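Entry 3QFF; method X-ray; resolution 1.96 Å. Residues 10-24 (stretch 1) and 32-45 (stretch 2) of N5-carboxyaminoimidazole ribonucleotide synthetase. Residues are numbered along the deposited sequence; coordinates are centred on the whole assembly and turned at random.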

# COMPACT_ATOMS: atom_id res chain seq x y z
N ILE A 10 -20.52 -8.94 8.46
CA ILE A 10 -19.29 -8.16 8.35
C ILE A 10 -18.16 -8.88 9.06
O ILE A 10 -18.33 -9.38 10.17
CB ILE A 10 -19.46 -6.74 8.96
CG1 ILE A 10 -20.52 -5.95 8.17
CG2 ILE A 10 -18.12 -5.99 9.01
CD1 ILE A 10 -20.99 -4.65 8.88
N ILE A 11 -17.00 -8.94 8.41
CA ILE A 11 -15.78 -9.50 9.01
C ILE A 11 -14.86 -8.35 9.42
O ILE A 11 -14.23 -7.70 8.57
CB ILE A 11 -15.04 -10.45 8.04
CG1 ILE A 11 -15.99 -11.51 7.43
CG2 ILE A 11 -13.82 -11.09 8.70
CD1 ILE A 11 -16.67 -12.48 8.48
N LEU A 12 -14.79 -8.11 10.73
CA LEU A 12 -14.09 -6.95 11.27
C LEU A 12 -12.57 -7.08 11.28
O LEU A 12 -12.03 -8.18 11.43
CB LEU A 12 -14.58 -6.64 12.70
CG LEU A 12 -16.01 -6.13 12.83
CD1 LEU A 12 -16.45 -6.05 14.31
CD2 LEU A 12 -16.20 -4.79 12.10
N PRO A 13 -11.87 -5.94 11.16
CA PRO A 13 -10.42 -5.90 11.41
C PRO A 13 -10.07 -6.68 12.67
O PRO A 13 -10.79 -6.59 13.66
CB PRO A 13 -10.16 -4.43 11.61
CG PRO A 13 -11.14 -3.77 10.62
CD PRO A 13 -12.39 -4.63 10.72
N GLY A 14 -8.99 -7.46 12.60
CA GLY A 14 -8.57 -8.27 13.74
C GLY A 14 -8.85 -9.74 13.51
O GLY A 14 -8.19 -10.60 14.08
N LYS A 15 -9.82 -10.04 12.64
CA LYS A 15 -10.12 -11.42 12.28
C LYS A 15 -9.09 -11.94 11.27
O LYS A 15 -8.31 -11.16 10.72
CB LYS A 15 -11.53 -11.54 11.68
CG LYS A 15 -12.67 -11.12 12.61
CD LYS A 15 -12.89 -12.11 13.77
CE LYS A 15 -14.26 -11.90 14.40
NZ LYS A 15 -14.40 -10.49 14.88
N THR A 16 -9.14 -13.24 11.00
CA THR A 16 -8.22 -13.90 10.09
C THR A 16 -8.86 -14.13 8.72
O THR A 16 -9.95 -14.74 8.61
CB THR A 16 -7.74 -15.27 10.66
OG1 THR A 16 -7.16 -15.08 11.95
CG2 THR A 16 -6.73 -15.95 9.73
N ILE A 17 -8.17 -13.66 7.70
CA ILE A 17 -8.52 -14.00 6.33
C ILE A 17 -7.61 -15.14 5.85
O ILE A 17 -6.37 -15.02 5.88
CB ILE A 17 -8.40 -12.78 5.40
CG1 ILE A 17 -9.31 -11.65 5.90
CG2 ILE A 17 -8.73 -13.20 3.96
CD1 ILE A 17 -9.08 -10.30 5.20
N GLY A 18 -8.24 -16.21 5.41
CA GLY A 18 -7.56 -17.38 4.87
C GLY A 18 -7.58 -17.37 3.35
O GLY A 18 -8.63 -17.20 2.73
N ILE A 19 -6.41 -17.59 2.77
CA ILE A 19 -6.24 -17.52 1.32
C ILE A 19 -5.78 -18.88 0.78
O ILE A 19 -4.78 -19.44 1.24
CB ILE A 19 -5.22 -16.42 0.92
CG1 ILE A 19 -5.64 -15.06 1.51
CG2 ILE A 19 -5.07 -16.37 -0.62
CD1 ILE A 19 -4.64 -13.91 1.28
N ILE A 20 -6.51 -19.40 -0.20
CA ILE A 20 -6.11 -20.61 -0.91
C ILE A 20 -5.25 -20.22 -2.12
O ILE A 20 -5.75 -19.69 -3.12
CB ILE A 20 -7.32 -21.48 -1.33
CG1 ILE A 20 -8.17 -21.84 -0.10
CG2 ILE A 20 -6.85 -22.75 -2.09
CD1 ILE A 20 -9.50 -22.44 -0.44
N GLY A 21 -3.97 -20.51 -2.02
CA GLY A 21 -3.00 -20.18 -3.06
C GLY A 21 -2.10 -19.08 -2.54
O GLY A 21 -2.58 -18.06 -2.07
N GLY A 22 -0.79 -19.30 -2.61
CA GLY A 22 0.16 -18.40 -1.97
C GLY A 22 1.07 -17.65 -2.91
O GLY A 22 2.15 -17.23 -2.50
N GLY A 23 0.65 -17.51 -4.17
CA GLY A 23 1.41 -16.77 -5.17
C GLY A 23 1.26 -15.25 -4.99
O GLY A 23 0.79 -14.77 -3.96
N GLN A 24 1.66 -14.48 -5.99
CA GLN A 24 1.71 -13.03 -5.83
C GLN A 24 0.35 -12.38 -5.56
O GLN A 24 0.26 -11.36 -4.90
CB GLN A 24 2.41 -12.37 -7.02
CG GLN A 24 1.71 -12.54 -8.36
CD GLN A 24 2.14 -13.80 -9.12
OE1 GLN A 24 2.65 -14.75 -8.53
NE2 GLN A 24 1.90 -13.80 -10.43
N ALA A 32 -2.59 -5.81 1.60
CA ALA A 32 -3.74 -4.90 1.69
C ALA A 32 -4.51 -5.15 2.99
O ALA A 32 -4.94 -4.22 3.68
CB ALA A 32 -4.67 -5.10 0.47
N ALA A 33 -4.70 -6.43 3.31
CA ALA A 33 -5.49 -6.81 4.49
C ALA A 33 -4.77 -6.41 5.78
O ALA A 33 -5.40 -6.02 6.76
CB ALA A 33 -5.76 -8.31 4.48
N LYS A 34 -3.45 -6.53 5.76
CA LYS A 34 -2.61 -6.22 6.91
C LYS A 34 -2.67 -4.72 7.27
O LYS A 34 -2.66 -4.37 8.44
CB LYS A 34 -1.17 -6.66 6.63
CG LYS A 34 -0.54 -7.55 7.71
CD LYS A 34 -0.93 -9.00 7.54
CE LYS A 34 -0.02 -9.92 8.36
NZ LYS A 34 -0.40 -9.95 9.81
N GLU A 35 -2.77 -3.85 6.26
CA GLU A 35 -2.89 -2.40 6.51
C GLU A 35 -4.13 -2.09 7.34
O GLU A 35 -4.11 -1.18 8.16
CB GLU A 35 -2.90 -1.59 5.20
CG GLU A 35 -1.51 -1.53 4.55
CD GLU A 35 -1.52 -1.23 3.07
OE1 GLU A 35 -2.40 -0.45 2.61
OE2 GLU A 35 -0.62 -1.76 2.36
N MET A 36 -5.17 -2.88 7.12
CA MET A 36 -6.45 -2.72 7.79
C MET A 36 -6.55 -3.56 9.06
O MET A 36 -7.60 -3.64 9.67
CB MET A 36 -7.59 -3.09 6.83
CG MET A 36 -8.09 -1.91 5.98
SD MET A 36 -9.47 -2.34 4.89
CE MET A 36 -8.65 -3.47 3.78
N GLY A 37 -5.44 -4.20 9.44
CA GLY A 37 -5.34 -4.90 10.71
C GLY A 37 -5.92 -6.30 10.73
O GLY A 37 -6.28 -6.79 11.80
N TYR A 38 -6.04 -6.92 9.56
CA TYR A 38 -6.42 -8.34 9.47
C TYR A 38 -5.22 -9.26 9.68
O TYR A 38 -4.08 -8.90 9.38
CB TYR A 38 -7.10 -8.66 8.13
CG TYR A 38 -8.46 -8.05 8.02
CD1 TYR A 38 -9.57 -8.67 8.59
CD2 TYR A 38 -8.64 -6.83 7.36
CE1 TYR A 38 -10.83 -8.10 8.51
CE2 TYR A 38 -9.90 -6.24 7.27
CZ TYR A 38 -10.99 -6.88 7.84
OH TYR A 38 -12.23 -6.29 7.75
N LYS A 39 -5.50 -10.44 10.22
CA LYS A 39 -4.53 -11.53 10.31
C LYS A 39 -4.71 -12.40 9.06
O LYS A 39 -5.79 -12.46 8.50
CB LYS A 39 -4.80 -12.32 11.60
CG LYS A 39 -3.93 -13.56 11.80
CD LYS A 39 -4.05 -14.10 13.25
CE LYS A 39 -3.36 -15.46 13.40
NZ LYS A 39 -3.39 -15.97 14.81
N ILE A 40 -3.64 -13.05 8.62
CA ILE A 40 -3.65 -13.80 7.38
C ILE A 40 -3.20 -15.25 7.56
O ILE A 40 -2.13 -15.51 8.15
CB ILE A 40 -2.75 -13.14 6.29
CG1 ILE A 40 -3.16 -11.68 6.03
CG2 ILE A 40 -2.72 -13.98 4.98
CD1 ILE A 40 -4.55 -11.50 5.44
N ALA A 41 -4.00 -16.19 7.06
CA ALA A 41 -3.58 -17.59 6.93
C ALA A 41 -3.55 -17.96 5.45
O ALA A 41 -4.43 -17.54 4.69
CB ALA A 41 -4.54 -18.52 7.71
N VAL A 42 -2.55 -18.72 5.03
CA VAL A 42 -2.45 -19.12 3.63
C VAL A 42 -2.21 -20.63 3.53
O VAL A 42 -1.51 -21.21 4.36
CB VAL A 42 -1.34 -18.32 2.86
CG1 VAL A 42 0.01 -18.43 3.55
CG2 VAL A 42 -1.22 -18.78 1.39
N LEU A 43 -2.81 -21.24 2.51
CA LEU A 43 -2.50 -22.63 2.13
C LEU A 43 -1.90 -22.66 0.73
O LEU A 43 -2.45 -22.06 -0.20
CB LEU A 43 -3.75 -23.50 2.20
CG LEU A 43 -3.69 -25.00 1.85
CD1 LEU A 43 -4.89 -25.69 2.45
CD2 LEU A 43 -3.66 -25.25 0.34
N ASP A 44 -0.80 -23.40 0.58
CA ASP A 44 -0.02 -23.46 -0.66
C ASP A 44 0.88 -24.70 -0.62
O ASP A 44 1.39 -25.06 0.44
CB ASP A 44 0.84 -22.19 -0.79
CG ASP A 44 1.49 -22.05 -2.17
OD1 ASP A 44 2.59 -22.60 -2.38
OD2 ASP A 44 0.90 -21.38 -3.06
N PRO A 45 1.06 -25.37 -1.78
CA PRO A 45 1.90 -26.58 -1.90
C PRO A 45 3.38 -26.38 -1.56
O PRO A 45 4.05 -27.35 -1.18
CB PRO A 45 1.76 -26.94 -3.38
CG PRO A 45 0.44 -26.43 -3.77
CD PRO A 45 0.26 -25.15 -2.99

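Two parallel strands, Thr16 to Ile20 and the one beginning at Lys39, form the spine of this contact, and their backbones satisfy each other in a regular ladder. Lys39 N donates to Lys15 O (2.9 Å), and Lys39 O accepts from Ile17 N (2.8 Å). The pattern then climbs by two residues: Ala41 N to Ile17 O (2.9 Å), Ile19 N to Ala41 O (2.8 Å), Leu43 N to Ile19 O (3.0 Å), and finally Gly21 N to Leu43 O (2.8 Å). As is usual in a parallel pair, each residue within the ladder bonds to two residues across the gap; Lys15 and Gly21, at its ends, make one bond each. Several carbonyls also receive a CA-H contact; Gly18 CA lies 3.1 Å from Ala41 O.

Just past the last rung, at Gly22, the carboxylate of Asp44 takes over from the backbone. Its OD2 accepts from Gly22 N at 2.7 Å, while OD1 is hydrogen-bonded to a residue just outside the stretches. Glycine suits position 22 because a CB would point toward the second stretch and lie about 3.0 Å from Asp44 CB and 3.3 Å from Val42 CG2. Gly21 has a different reason: at its positive phi, a CB would be jammed against the preceding carbonyl. Satisfaction is incomplete here, since Gly21 O is buried without a partner.

At the other end, Tyr38 joins the strand to the loop before Thr16. Its hydroxyl donates to Ile11 O at 2.6 Å, giving that carbonyl a partner beyond the reach of the ladder. The ring is held between two aliphatic groups: Pro13 CA sits over one face, 3.9 Å from the ring centroid, and Ile17 CD1 over the opposite face at 4.0 Å. A flat aromatic ring with a polar tip can make both kinds of contact at once. Within the loop, a type II turn from Leu12 to Lys15 is closed by Lys15 N donating to Leu12 O (3.1 Å); Gly14, with phi 107°, suits its third position. Pro13 CB packs 3.3 Å from Met36 O, a buried carbonyl that finds no partner.

The side chains sort by sheet face. Ile17, Ile19, Ile40 and Val42 share one, where branched apolar residues favour strand geometry and fill space: Ile17 CB meets Ile40 CD1 at 4.1 Å, and Ile17 CD1 extends to Ala33 CB on the helix at 3.9 Å. On the other face, Thr16 CG2 packs 3.9 Å from Ala41 CB, while the extended Lys39 chain passes Thr16, with Thr16 OG1 3.5 Å from Lys39 CD. Together the stretches bury 857 Å², counting both sides.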